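Local coordinates for protein enoyl-CoA hydratase/carnithine racemase (Magnetospirillum magneticum, PDB 4NEK) that probably acts as an enoyl-CoA isomerase of the crotonase family, shifting the double bond of enoyl-CoA thioesters between positions 3 and 2, at residues S2-L6 against R17-P21; F39-D45 against A86-K92; V48-L54 against K92-A97. All blocks are in the same frame, centred on the assembly; numbering follows the deposited sequence.

Contact 1 of 3, residues S2-L6 against R17-P21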
ATOM      1  N   SER C   2      -1.904 -32.864  29.844  1.00 73.11           N
ATOM      2  CA  SER C   2      -0.539 -32.479  29.388  1.00 67.59           C
ATOM      3  C   SER C   2      -0.093 -31.115  29.855  1.00 55.29           C
ATOM      4  O   SER C   2      -0.935 -30.267  30.036  1.00 47.34           O
ATOM      5  CB  SER C   2      -0.426 -32.551  27.842  1.00 72.14           C
ATOM      6  OG  SER C   2      -1.367 -31.689  27.206  1.00 67.87           O
ATOM      7  N   GLU C   3       1.227 -30.901  30.014  1.00 56.52           N
ATOM      8  CA  GLU C   3       1.808 -29.566  30.335  1.00 61.10           C
ATOM      9  C   GLU C   3       2.208 -28.857  29.020  1.00 50.29           C
ATOM     10  O   GLU C   3       2.786 -27.741  28.948  1.00 49.38           O
ATOM     11  CB  GLU C   3       2.998 -29.693  31.309  1.00 70.65           C
ATOM     12  CG  GLU C   3       2.621 -30.304  32.698  1.00 84.93           C
ATOM     13  CD  GLU C   3       2.221 -31.812  32.660  1.00 96.19           C
ATOM     14  OE1 GLU C   3       3.114 -32.686  32.592  1.00 87.70           O
ATOM     15  OE2 GLU C   3       1.000 -32.159  32.702  1.00108.52           O
ATOM     16  N   LEU C   4       1.812 -29.527  27.968  1.00 40.54           N
ATOM     17  CA  LEU C   4       1.941 -29.037  26.636  1.00 36.02           C
ATOM     18  C   LEU C   4       0.947 -27.934  26.275  1.00 34.13           C
ATOM     19  O   LEU C   4       1.149 -27.264  25.289  1.00 30.84           O
ATOM     20  CB  LEU C   4       1.763 -30.192  25.696  1.00 36.30           C
ATOM     21  CG  LEU C   4       2.849 -31.268  25.805  1.00 33.78           C
ATOM     22  CD1 LEU C   4       2.681 -32.243  24.637  1.00 35.46           C
ATOM     23  CD2 LEU C   4       4.256 -30.729  25.807  1.00 31.00           C
ATOM     24  N   VAL C   5      -0.094 -27.740  27.085  1.00 31.81           N
ATOM     25  CA  VAL C   5      -1.016 -26.641  26.911  1.00 31.19           C
ATOM     26  C   VAL C   5      -1.292 -26.024  28.268  1.00 31.41           C
ATOM     27  O   VAL C   5      -1.694 -26.728  29.157  1.00 38.34           O
ATOM     28  CB  VAL C   5      -2.354 -27.142  26.337  1.00 28.65           C
ATOM     29  CG1 VAL C   5      -3.421 -26.057  26.387  1.00 29.03           C
ATOM     30  CG2 VAL C   5      -2.170 -27.641  24.927  1.00 29.71           C
ATOM     31  N   LEU C   6      -1.108 -24.720  28.411  1.00 31.34           N
ATOM     32  CA  LEU C   6      -1.304 -24.028  29.678  1.00 32.33           C
ATOM     33  C   LEU C   6      -2.492 -23.141  29.530  1.00 33.85           C
ATOM     34  O   LEU C   6      -2.645 -22.484  28.528  1.00 35.22           O
ATOM     35  CB  LEU C   6      -0.106 -23.153  30.012  1.00 31.78           C
ATOM     36  CG  LEU C   6       1.222 -23.910  30.043  1.00 37.38           C
ATOM     37  CD1 LEU C   6       2.439 -22.987  30.147  1.00 38.82           C
ATOM     38  CD2 LEU C   6       1.226 -24.905  31.196  1.00 36.58           C
ATOM     39  N   ARG C  17      -2.159 -21.215  26.105  1.00 24.30           N
ATOM     40  CA  ARG C  17      -0.839 -21.131  25.546  1.00 25.09           C
ATOM     41  C   ARG C  17      -0.335 -22.513  25.122  1.00 29.22           C
ATOM     42  O   ARG C  17      -0.394 -23.454  25.894  1.00 31.55           O
ATOM     43  CB  ARG C  17       0.139 -20.559  26.556  1.00 22.95           C
ATOM     44  CG  ARG C  17       1.511 -20.418  25.926  1.00 21.33           C
ATOM     45  CD  ARG C  17       2.581 -20.061  26.928  1.00 20.97           C
ATOM     46  NE  ARG C  17       2.414 -18.765  27.555  1.00 22.45           N
ATOM     47  CZ  ARG C  17       2.793 -17.595  27.021  1.00 23.74           C
ATOM     48  NH1 ARG C  17       3.395 -17.515  25.832  1.00 26.05           N
ATOM     49  NH2 ARG C  17       2.557 -16.482  27.668  1.00 23.91           N
HETATM   50  N   MSE C  18       0.136 -22.634  23.883  1.00 31.97           N
HETATM   51  CA  MSE C  18       0.736 -23.868  23.418  1.00 32.31           C
HETATM   52  C   MSE C  18       2.143 -23.866  23.907  1.00 32.49           C
HETATM   53  O   MSE C  18       2.847 -22.868  23.807  1.00 29.01           O
HETATM   54  CB  MSE C  18       0.684 -23.966  21.921  1.00 33.44           C
HETATM   55  CG  MSE C  18      -0.782 -24.043  21.480  1.00 38.84           C
HETATM   56 SE   MSE C  18      -0.909 -23.938  19.491  1.00 47.31          SE
HETATM   57  CE  MSE C  18      -0.692 -21.964  19.265  1.00 45.84           C
ATOM     58  N   ASN C  19       2.557 -25.013  24.428  1.00 35.05           N
ATOM     59  CA  ASN C  19       3.792 -25.109  25.169  1.00 34.61           C
ATOM     60  C   ASN C  19       4.581 -26.387  24.888  1.00 33.22           C
ATOM     61  O   ASN C  19       4.783 -27.204  25.750  1.00 32.27           O
ATOM     62  CB  ASN C  19       3.469 -25.022  26.642  1.00 37.13           C
ATOM     63  CG  ASN C  19       4.719 -24.891  27.503  1.00 37.31           C
ATOM     64  OD1 ASN C  19       5.661 -24.201  27.149  1.00 39.69           O
ATOM     65  ND2 ASN C  19       4.716 -25.546  28.631  1.00 37.37           N
ATOM     66  N   ARG C  20       5.030 -26.521  23.650  1.00 30.07           N
ATOM     67  CA  ARG C  20       5.930 -27.554  23.227  1.00 28.66           C
ATOM     68  C   ARG C  20       7.052 -26.862  22.461  1.00 28.38           C
ATOM     69  O   ARG C  20       7.263 -27.098  21.280  1.00 30.49           O
ATOM     70  CB  ARG C  20       5.161 -28.546  22.361  1.00 28.21           C
ATOM     71  CG  ARG C  20       5.911 -29.815  22.047  1.00 29.34           C
ATOM     72  CD  ARG C  20       5.068 -30.711  21.156  1.00 30.70           C
ATOM     73  NE  ARG C  20       5.739 -31.982  20.893  1.00 31.43           N
ATOM     74  CZ  ARG C  20       5.679 -32.677  19.749  1.00 32.25           C
ATOM     75  NH1 ARG C  20       4.997 -32.254  18.696  1.00 35.97           N
ATOM     76  NH2 ARG C  20       6.350 -33.791  19.640  1.00 29.62           N
ATOM     77  N   PRO C  21       7.745 -25.967  23.130  1.00 29.44           N
ATOM     78  CA  PRO C  21       8.603 -25.049  22.396  1.00 33.27           C
ATOM     79  C   PRO C  21       9.728 -25.735  21.676  1.00 36.56           C
ATOM     80  O   PRO C  21      10.189 -25.222  20.652  1.00 41.61           O
ATOM     81  CB  PRO C  21       9.167 -24.124  23.479  1.00 32.07           C
ATOM     82  CG  PRO C  21       8.932 -24.842  24.756  1.00 33.17           C
ATOM     83  CD  PRO C  21       7.691 -25.659  24.561  1.00 29.86           C
TER
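L6 and R17 form an antiparallel hydrogen-bonded pair, with L6 N 2.9 Å from R17 O and R17 N 2.8 Å from L6 O; V5 and M18 make the adjoining non-hydrogen-bonded pair. Ahead of V5 the chain is not yet strand, but the pairing already holds there: N19 N reaches L4 O at 2.8 Å, coming from above the carbonyl plane. Two CA-H groups line the same seam, that of V5 against R17 O and that of L4 against N19 O. N19 also commits its side chain. Its CG stands anti to the backbone N (chi1 -171°), which carries the amide across to the 2-6 segment, and there ND2 donates to E3 O at 2.9 Å, nearly straight onto the carbonyl. One residue thus grips two successive carbonyls, L4 O by its main chain and E3 O by its amide. The L6 methyl CD1 lies 3.7 Å from N19 ND2, the leucine crossing the amide at a slant. The CD2 methyl of L4 lies 3.6 Å from N19 O and 4.2 Å from R20 CB. The arginines spend their charged ends on other partners: R17 on E183 and G55 O, R20 on D65 and A26 O. On the face shared with the selenomethionine M18, V5 rests on A34 of helix 29-44. At this open end of the hairpin of strands 5-10 and 13-18, cohesion therefore comes mostly from main-chain polar groups, and the N19 amide takes over where regular strand pairing stops, tying E3 O to the neighbouring segment at the margin of the sheet.

Contact 2 of 3, residues F39-D45 against A86-K92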
ATOM      1  N   PHE C  39     -11.296 -24.450  25.444  1.00 26.21           N
ATOM      2  CA  PHE C  39     -12.387 -23.695  24.862  1.00 29.49           C
ATOM      3  C   PHE C  39     -13.719 -24.040  25.447  1.00 29.79           C
ATOM      4  O   PHE C  39     -14.509 -23.168  25.703  1.00 31.29           O
ATOM      5  CB  PHE C  39     -12.415 -23.820  23.335  1.00 31.64           C
ATOM      6  CG  PHE C  39     -11.515 -22.832  22.687  1.00 35.62           C
ATOM      7  CD1 PHE C  39     -10.130 -23.043  22.676  1.00 39.26           C
ATOM      8  CD2 PHE C  39     -12.008 -21.643  22.220  1.00 37.57           C
ATOM      9  CE1 PHE C  39      -9.262 -22.106  22.150  1.00 41.21           C
ATOM     10  CE2 PHE C  39     -11.150 -20.698  21.676  1.00 36.63           C
ATOM     11  CZ  PHE C  39      -9.775 -20.926  21.654  1.00 40.25           C
ATOM     12  N   ALA C  40     -13.975 -25.318  25.691  1.00 31.60           N
ATOM     13  CA  ALA C  40     -15.249 -25.735  26.286  1.00 30.24           C
ATOM     14  C   ALA C  40     -15.382 -25.150  27.694  1.00 29.78           C
ATOM     15  O   ALA C  40     -16.408 -24.598  28.064  1.00 32.84           O
ATOM     16  CB  ALA C  40     -15.348 -27.249  26.319  1.00 28.70           C
ATOM     17  N   LYS C  41     -14.317 -25.195  28.460  1.00 31.13           N
ATOM     18  CA  LYS C  41     -14.373 -24.612  29.778  1.00 35.05           C
ATOM     19  C   LYS C  41     -14.638 -23.097  29.704  1.00 33.66           C
ATOM     20  O   LYS C  41     -15.545 -22.576  30.359  1.00 32.82           O
ATOM     21  CB  LYS C  41     -13.088 -24.945  30.528  1.00 40.84           C
ATOM     22  CG  LYS C  41     -12.821 -23.965  31.653  1.00 57.20           C
ATOM     23  CD  LYS C  41     -11.421 -23.979  32.293  1.00 67.44           C
ATOM     24  CE  LYS C  41     -10.885 -22.578  32.678  1.00 66.10           C
ATOM     25  NZ  LYS C  41     -11.883 -21.609  33.234  1.00 62.82           N
ATOM     26  N   GLY C  42     -13.863 -22.394  28.876  1.00 30.61           N
ATOM     27  CA  GLY C  42     -13.983 -20.963  28.780  1.00 28.77           C
ATOM     28  C   GLY C  42     -15.351 -20.569  28.295  1.00 28.25           C
ATOM     29  O   GLY C  42     -15.931 -19.608  28.767  1.00 29.20           O
ATOM     30  N   GLU C  43     -15.887 -21.311  27.350  1.00 30.69           N
ATOM     31  CA  GLU C  43     -17.208 -20.985  26.798  1.00 34.65           C
ATOM     32  C   GLU C  43     -18.297 -21.075  27.841  1.00 36.24           C
ATOM     33  O   GLU C  43     -19.219 -20.278  27.801  1.00 33.48           O
ATOM     34  CB  GLU C  43     -17.558 -21.872  25.609  1.00 37.64           C
ATOM     35  CG  GLU C  43     -16.878 -21.431  24.314  1.00 42.51           C
ATOM     36  CD  GLU C  43     -17.592 -20.261  23.639  1.00 48.42           C
ATOM     37  OE1 GLU C  43     -18.685 -20.463  23.040  1.00 57.48           O
ATOM     38  OE2 GLU C  43     -17.059 -19.133  23.691  1.00 52.35           O
ATOM     39  N   ALA C  44     -18.150 -22.005  28.785  1.00 38.33           N
ATOM     40  CA  ALA C  44     -19.121 -22.209  29.876  1.00 40.30           C
ATOM     41  C   ALA C  44     -18.841 -21.382  31.126  1.00 38.84           C
ATOM     42  O   ALA C  44     -19.733 -21.166  31.925  1.00 36.98           O
ATOM     43  CB  ALA C  44     -19.157 -23.665  30.257  1.00 37.12           C
ATOM     44  N   ASP C  45     -17.630 -20.856  31.260  1.00 38.09           N
ATOM     45  CA  ASP C  45     -17.251 -20.113  32.463  1.00 38.00           C
ATOM     46  C   ASP C  45     -17.705 -18.662  32.432  1.00 40.73           C
ATOM     47  O   ASP C  45     -17.266 -17.836  31.607  1.00 41.48           O
ATOM     48  CB  ASP C  45     -15.734 -20.170  32.615  1.00 41.80           C
ATOM     49  CG  ASP C  45     -15.223 -19.548  33.920  1.00 44.27           C
ATOM     50  OD1 ASP C  45     -16.011 -18.875  34.643  1.00 46.26           O
ATOM     51  OD2 ASP C  45     -13.999 -19.730  34.191  1.00 44.51           O
ATOM     52  N   ALA C  86     -14.472 -26.272  17.773  1.00 25.53           N
ATOM     53  CA  ALA C  86     -14.583 -25.505  18.999  1.00 26.03           C
ATOM     54  C   ALA C  86     -14.256 -24.035  18.792  1.00 26.74           C
ATOM     55  O   ALA C  86     -14.917 -23.173  19.349  1.00 28.80           O
ATOM     56  CB  ALA C  86     -13.674 -26.077  20.084  1.00 25.28           C
ATOM     57  N   VAL C  87     -13.218 -23.738  18.019  1.00 28.32           N
ATOM     58  CA  VAL C  87     -12.842 -22.348  17.785  1.00 29.51           C
ATOM     59  C   VAL C  87     -13.764 -21.687  16.783  1.00 28.64           C
ATOM     60  O   VAL C  87     -14.204 -20.567  16.992  1.00 33.51           O
ATOM     61  CB  VAL C  87     -11.407 -22.228  17.286  1.00 33.29           C
ATOM     62  CG1 VAL C  87     -11.074 -20.775  17.035  1.00 33.34           C
ATOM     63  CG2 VAL C  87     -10.463 -22.799  18.325  1.00 34.05           C
ATOM     64  N   ALA C  88     -14.043 -22.364  15.689  1.00 29.37           N
ATOM     65  CA  ALA C  88     -14.943 -21.831  14.689  1.00 30.81           C
ATOM     66  C   ALA C  88     -16.301 -21.502  15.280  1.00 34.11           C
ATOM     67  O   ALA C  88     -16.887 -20.517  14.904  1.00 35.30           O
ATOM     68  CB  ALA C  88     -15.108 -22.804  13.552  1.00 31.52           C
ATOM     69  N   GLY C  89     -16.785 -22.322  16.205  1.00 35.54           N
ATOM     70  CA  GLY C  89     -18.084 -22.096  16.836  1.00 33.37           C
ATOM     71  C   GLY C  89     -18.057 -21.296  18.140  1.00 35.49           C
ATOM     72  O   GLY C  89     -19.106 -21.078  18.756  1.00 37.51           O
ATOM     73  N   ALA C  90     -16.891 -20.831  18.582  1.00 33.13           N
ATOM     74  CA  ALA C  90     -16.839 -20.113  19.857  1.00 33.05           C
ATOM     75  C   ALA C  90     -17.651 -18.846  19.823  1.00 33.24           C
ATOM     76  O   ALA C  90     -17.474 -18.014  18.931  1.00 34.07           O
ATOM     77  CB  ALA C  90     -15.410 -19.787  20.233  1.00 33.40           C
ATOM     78  N   ARG C  91     -18.532 -18.689  20.801  1.00 32.59           N
ATOM     79  CA  ARG C  91     -19.402 -17.514  20.882  1.00 34.61           C
ATOM     80  C   ARG C  91     -18.651 -16.305  21.409  1.00 30.71           C
ATOM     81  O   ARG C  91     -18.914 -15.171  21.028  1.00 31.14           O
ATOM     82  CB  ARG C  91     -20.622 -17.833  21.744  1.00 40.03           C
ATOM     83  CG  ARG C  91     -21.498 -18.962  21.183  1.00 45.75           C
ATOM     84  CD  ARG C  91     -22.573 -18.497  20.177  1.00 58.96           C
ATOM     85  NE  ARG C  91     -23.434 -17.376  20.625  1.00 70.31           N
ATOM     86  CZ  ARG C  91     -24.589 -16.971  20.067  1.00 71.50           C
ATOM     87  NH1 ARG C  91     -25.223 -15.923  20.584  1.00 67.90           N
ATOM     88  NH2 ARG C  91     -25.129 -17.589  19.014  1.00 74.57           N
ATOM     89  N   LYS C  92     -17.699 -16.538  22.282  1.00 28.16           N
ATOM     90  CA  LYS C  92     -16.907 -15.452  22.836  1.00 26.71           C
ATOM     91  C   LYS C  92     -15.739 -15.092  21.919  1.00 23.85           C
ATOM     92  O   LYS C  92     -15.296 -15.889  21.128  1.00 21.93           O
ATOM     93  CB  LYS C  92     -16.381 -15.811  24.234  1.00 27.08           C
ATOM     94  CG  LYS C  92     -17.486 -16.127  25.221  1.00 29.34           C
ATOM     95  CD  LYS C  92     -16.981 -16.536  26.625  1.00 30.15           C
ATOM     96  CE  LYS C  92     -18.156 -16.946  27.504  1.00 28.01           C
ATOM     97  NZ  LYS C  92     -17.750 -17.361  28.853  1.00 31.69           N
TER
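K92 runs back along E43 to the C-terminal end of helix 29-44, and its side chain lies along its whole length against E43 and that helix end. CB and CG both lie 3.4 Å from E43 OE2. CD passes between that oxygen and G42 O. CE comes to 3.5 Å from E43 O, and NZ ends 2.9 Å from G42 O, lying in the plane of that carbonyl. The bond from NZ to E43 O is weak; D45 O is also close, but at an angle too poor for a bond, and V48 O is a further acceptor. An ammonium set among carbonyls at the last turn of a helix would be favoured by the helix dipole. E43 answers from the other direction: its chain, bent at chi2 (-80°), lays the carboxylate across the 90-92 backbone, where OE2 receives K92 N on its syn lone pair at 3.0 Å. R91 N meets OE1 at 2.9 Å, also on the syn side but 34° out of the carboxylate plane. The one carboxylate thereby holds two consecutive amides of the loop after helix 79-88. A turn earlier in helix 29-44 the contact is apolar. V87 CG2 sits over one face of the F39 ring, 4.0 Å from its centroid, A90 CB lies at the ring edge, and A86 CB touches F39 CB. F39 also stacks on F51 of strand 50-54. Two helices packed together on one side of the sheet, each leading into one of two neighbouring parallel strands, belong to the layered core of the crotonase fold.

Contact 3 of 3, residues V48-L54 against K92-A97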
ATOM      1  N   VAL C  48     -15.196 -15.722  32.329  1.00 33.66           N
ATOM      2  CA  VAL C  48     -14.459 -15.520  31.090  1.00 32.00           C
ATOM      3  C   VAL C  48     -15.267 -14.754  30.037  1.00 29.52           C
ATOM      4  O   VAL C  48     -16.368 -15.154  29.684  1.00 27.86           O
ATOM      5  CB  VAL C  48     -14.097 -16.850  30.496  1.00 31.35           C
ATOM      6  CG1 VAL C  48     -13.490 -16.659  29.116  1.00 34.67           C
ATOM      7  CG2 VAL C  48     -13.123 -17.541  31.409  1.00 32.03           C
ATOM      8  N   ASN C  49     -14.699 -13.659  29.563  1.00 27.98           N
ATOM      9  CA  ASN C  49     -15.296 -12.886  28.510  1.00 28.55           C
ATOM     10  C   ASN C  49     -14.616 -13.037  27.169  1.00 28.62           C
ATOM     11  O   ASN C  49     -15.276 -12.873  26.147  1.00 25.73           O
ATOM     12  CB  ASN C  49     -15.244 -11.417  28.869  1.00 31.23           C
ATOM     13  CG  ASN C  49     -16.192 -11.065  29.998  1.00 32.48           C
ATOM     14  OD1 ASN C  49     -16.948 -11.895  30.490  1.00 34.35           O
ATOM     15  ND2 ASN C  49     -16.196  -9.817  30.358  1.00 31.72           N
ATOM     16  N   VAL C  50     -13.321 -13.360  27.176  1.00 25.79           N
ATOM     17  CA  VAL C  50     -12.531 -13.370  25.969  1.00 25.18           C
ATOM     18  C   VAL C  50     -11.463 -14.438  26.094  1.00 24.15           C
ATOM     19  O   VAL C  50     -10.935 -14.628  27.176  1.00 25.26           O
ATOM     20  CB  VAL C  50     -11.842 -12.006  25.813  1.00 26.42           C
ATOM     21  CG1 VAL C  50     -10.939 -11.961  24.598  1.00 26.25           C
ATOM     22  CG2 VAL C  50     -12.883 -10.928  25.686  1.00 28.30           C
ATOM     23  N   PHE C  51     -11.082 -15.048  24.971  1.00 25.18           N
ATOM     24  CA  PHE C  51      -9.903 -15.922  24.894  1.00 25.64           C
ATOM     25  C   PHE C  51      -8.714 -15.225  24.292  1.00 25.81           C
ATOM     26  O   PHE C  51      -8.845 -14.437  23.372  1.00 24.50           O
ATOM     27  CB  PHE C  51     -10.177 -17.105  23.995  1.00 27.20           C
ATOM     28  CG  PHE C  51     -11.234 -18.044  24.516  1.00 26.30           C
ATOM     29  CD1 PHE C  51     -10.886 -19.076  25.340  1.00 26.49           C
ATOM     30  CD2 PHE C  51     -12.554 -17.920  24.115  1.00 25.02           C
ATOM     31  CE1 PHE C  51     -11.852 -19.953  25.812  1.00 28.22           C
ATOM     32  CE2 PHE C  51     -13.518 -18.793  24.567  1.00 25.91           C
ATOM     33  CZ  PHE C  51     -13.181 -19.797  25.436  1.00 26.82           C
ATOM     34  N   LEU C  52      -7.548 -15.593  24.779  1.00 27.05           N
ATOM     35  CA  LEU C  52      -6.312 -15.160  24.174  1.00 27.30           C
ATOM     36  C   LEU C  52      -5.400 -16.370  23.930  1.00 27.30           C
ATOM     37  O   LEU C  52      -4.979 -17.020  24.858  1.00 25.56           O
ATOM     38  CB  LEU C  52      -5.615 -14.186  25.088  1.00 27.36           C
ATOM     39  CG  LEU C  52      -4.180 -13.841  24.708  1.00 28.86           C
ATOM     40  CD1 LEU C  52      -4.160 -13.179  23.351  1.00 29.78           C
ATOM     41  CD2 LEU C  52      -3.584 -12.887  25.707  1.00 30.09           C
ATOM     42  N   ILE C  53      -5.102 -16.648  22.668  1.00 27.59           N
ATOM     43  CA  ILE C  53      -4.289 -17.788  22.303  1.00 29.97           C
ATOM     44  C   ILE C  53      -2.894 -17.380  21.971  1.00 27.67           C
ATOM     45  O   ILE C  53      -2.698 -16.528  21.129  1.00 27.38           O
ATOM     46  CB  ILE C  53      -4.794 -18.442  21.036  1.00 33.09           C
ATOM     47  CG1 ILE C  53      -6.250 -18.781  21.166  1.00 38.34           C
ATOM     48  CG2 ILE C  53      -4.052 -19.732  20.740  1.00 33.45           C
ATOM     49  CD1 ILE C  53      -6.821 -19.050  19.798  1.00 43.54           C
ATOM     50  N   LEU C  54      -1.946 -18.054  22.601  1.00 25.39           N
ATOM     51  CA  LEU C  54      -0.525 -17.727  22.498  1.00 26.01           C
ATOM     52  C   LEU C  54       0.295 -18.962  22.180  1.00 25.58           C
ATOM     53  O   LEU C  54      -0.142 -20.087  22.410  1.00 24.10           O
ATOM     54  CB  LEU C  54       0.002 -17.223  23.844  1.00 25.56           C
ATOM     55  CG  LEU C  54      -0.751 -16.021  24.395  1.00 26.47           C
ATOM     56  CD1 LEU C  54      -0.221 -15.609  25.769  1.00 28.59           C
ATOM     57  CD2 LEU C  54      -0.648 -14.859  23.444  1.00 25.11           C
ATOM     58  N   LYS C  92     -17.699 -16.538  22.282  1.00 28.16           N
ATOM     59  CA  LYS C  92     -16.907 -15.452  22.836  1.00 26.71           C
ATOM     60  C   LYS C  92     -15.739 -15.092  21.919  1.00 23.85           C
ATOM     61  O   LYS C  92     -15.296 -15.889  21.128  1.00 21.93           O
ATOM     62  CB  LYS C  92     -16.381 -15.811  24.234  1.00 27.08           C
ATOM     63  CG  LYS C  92     -17.486 -16.127  25.221  1.00 29.34           C
ATOM     64  CD  LYS C  92     -16.981 -16.536  26.625  1.00 30.15           C
ATOM     65  CE  LYS C  92     -18.156 -16.946  27.504  1.00 28.01           C
ATOM     66  NZ  LYS C  92     -17.750 -17.361  28.853  1.00 31.69           N
ATOM     67  N   PRO C  93     -15.249 -13.885  22.048  1.00 23.60           N
ATOM     68  CA  PRO C  93     -14.175 -13.418  21.199  1.00 23.87           C
ATOM     69  C   PRO C  93     -12.875 -14.117  21.455  1.00 22.43           C
ATOM     70  O   PRO C  93     -12.617 -14.557  22.573  1.00 20.90           O
ATOM     71  CB  PRO C  93     -14.001 -11.941  21.589  1.00 24.65           C
ATOM     72  CG  PRO C  93     -15.238 -11.568  22.327  1.00 25.68           C
ATOM     73  CD  PRO C  93     -15.755 -12.830  22.949  1.00 24.82           C
ATOM     74  N   VAL C  94     -12.056 -14.159  20.412  1.00 21.78           N
ATOM     75  CA  VAL C  94     -10.801 -14.888  20.423  1.00 22.89           C
ATOM     76  C   VAL C  94      -9.720 -14.004  19.803  1.00 23.03           C
ATOM     77  O   VAL C  94      -9.861 -13.525  18.702  1.00 21.29           O
ATOM     78  CB  VAL C  94     -10.933 -16.160  19.589  1.00 23.31           C
ATOM     79  CG1 VAL C  94      -9.634 -16.926  19.561  1.00 23.29           C
ATOM     80  CG2 VAL C  94     -12.067 -17.044  20.107  1.00 23.54           C
ATOM     81  N   VAL C  95      -8.670 -13.759  20.562  1.00 23.78           N
ATOM     82  CA  VAL C  95      -7.551 -12.955  20.112  1.00 22.65           C
ATOM     83  C   VAL C  95      -6.345 -13.857  20.046  1.00 21.53           C
ATOM     84  O   VAL C  95      -6.181 -14.699  20.914  1.00 22.86           O
ATOM     85  CB  VAL C  95      -7.254 -11.862  21.150  1.00 23.15           C
ATOM     86  CG1 VAL C  95      -6.024 -11.035  20.740  1.00 22.12           C
ATOM     87  CG2 VAL C  95      -8.470 -10.966  21.330  1.00 21.95           C
ATOM     88  N   ALA C  96      -5.536 -13.720  19.018  1.00 21.09           N
ATOM     89  CA  ALA C  96      -4.333 -14.522  18.913  1.00 22.17           C
ATOM     90  C   ALA C  96      -3.108 -13.666  18.719  1.00 21.68           C
ATOM     91  O   ALA C  96      -3.195 -12.610  18.139  1.00 20.02           O
ATOM     92  CB  ALA C  96      -4.457 -15.458  17.752  1.00 23.65           C
ATOM     93  N   ALA C  97      -1.978 -14.135  19.229  1.00 21.13           N
ATOM     94  CA  ALA C  97      -0.729 -13.461  19.027  1.00 21.83           C
ATOM     95  C   ALA C  97       0.196 -14.470  18.440  1.00 22.96           C
ATOM     96  O   ALA C  97       0.505 -15.464  19.085  1.00 25.11           O
ATOM     97  CB  ALA C  97      -0.186 -12.966  20.357  1.00 22.41           C
TER
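K92 turns CG beside its backbone N (chi1 -59°) and then runs fully extended, a course that takes NZ to V48 O at 2.7 Å, tilted 26° from the carbonyl plane. I53 also has CG1 beside its backbone N, and its CD1 comes to rest 3.5 Å from V94 CG1. V48 O accepts R198 as well, so two cationic side chains share the carbonyl just ahead of the strand. A methionine in place of K92 would probably leave G42 O without its ammonium partner and V48 O with R198 alone of its two cationic partners, weakening the tie between the helix end and the residues ahead of the strand. P93 packs its CD at 3.2 Å from N49 O, while P93 O opens the pairing by accepting F51 N at 2.9 Å. From there the strands run parallel, 20° apart in direction, V95 N bonding F51 O and I53 N bonding V95 O in turn; A97 N to I53 O, at 3.1 Å, is the last rung. These are adjacent inner strands of the mixed crotonase sheet, joined by a beta-alpha-beta crossover that includes helix 79-88, with strand 13-18 on the far side of 50-54. F51, I53, V94 and A96 share one face, where F51 CD2 lies 4.1 Å from V94 CG2 and the F51 ring crosses the K92 side chain near CB. On the other face L52 CD1 slants against V95 CG1 at 3.9 Å, under the cover of helix 179-194. L54 CD2 meets the methyl of A97, itself covered by A186 of that helix.

In the fold
Contact 3 is the buried one, its centre about 7 Å from that of the chain; contact 2 is partly buried, and contact 1 lies at the surface, its centre about 17 Å out. Contacts 1 and 3 belong to the same sheet, joined where M18 N probably bonds L54 O, but one pairs antiparallel strands at its margin and the other parallel strands inside it. Contact 2 brings together the helices that lead into the two strands of contact 3, and the two contacts share K92. Chemistry follows place: backbone bonds and an amide at the margin, a carboxylate and an ammonium gripping main-chain groups where the helices end, parallel backbone bonds with apolar packing on both faces within.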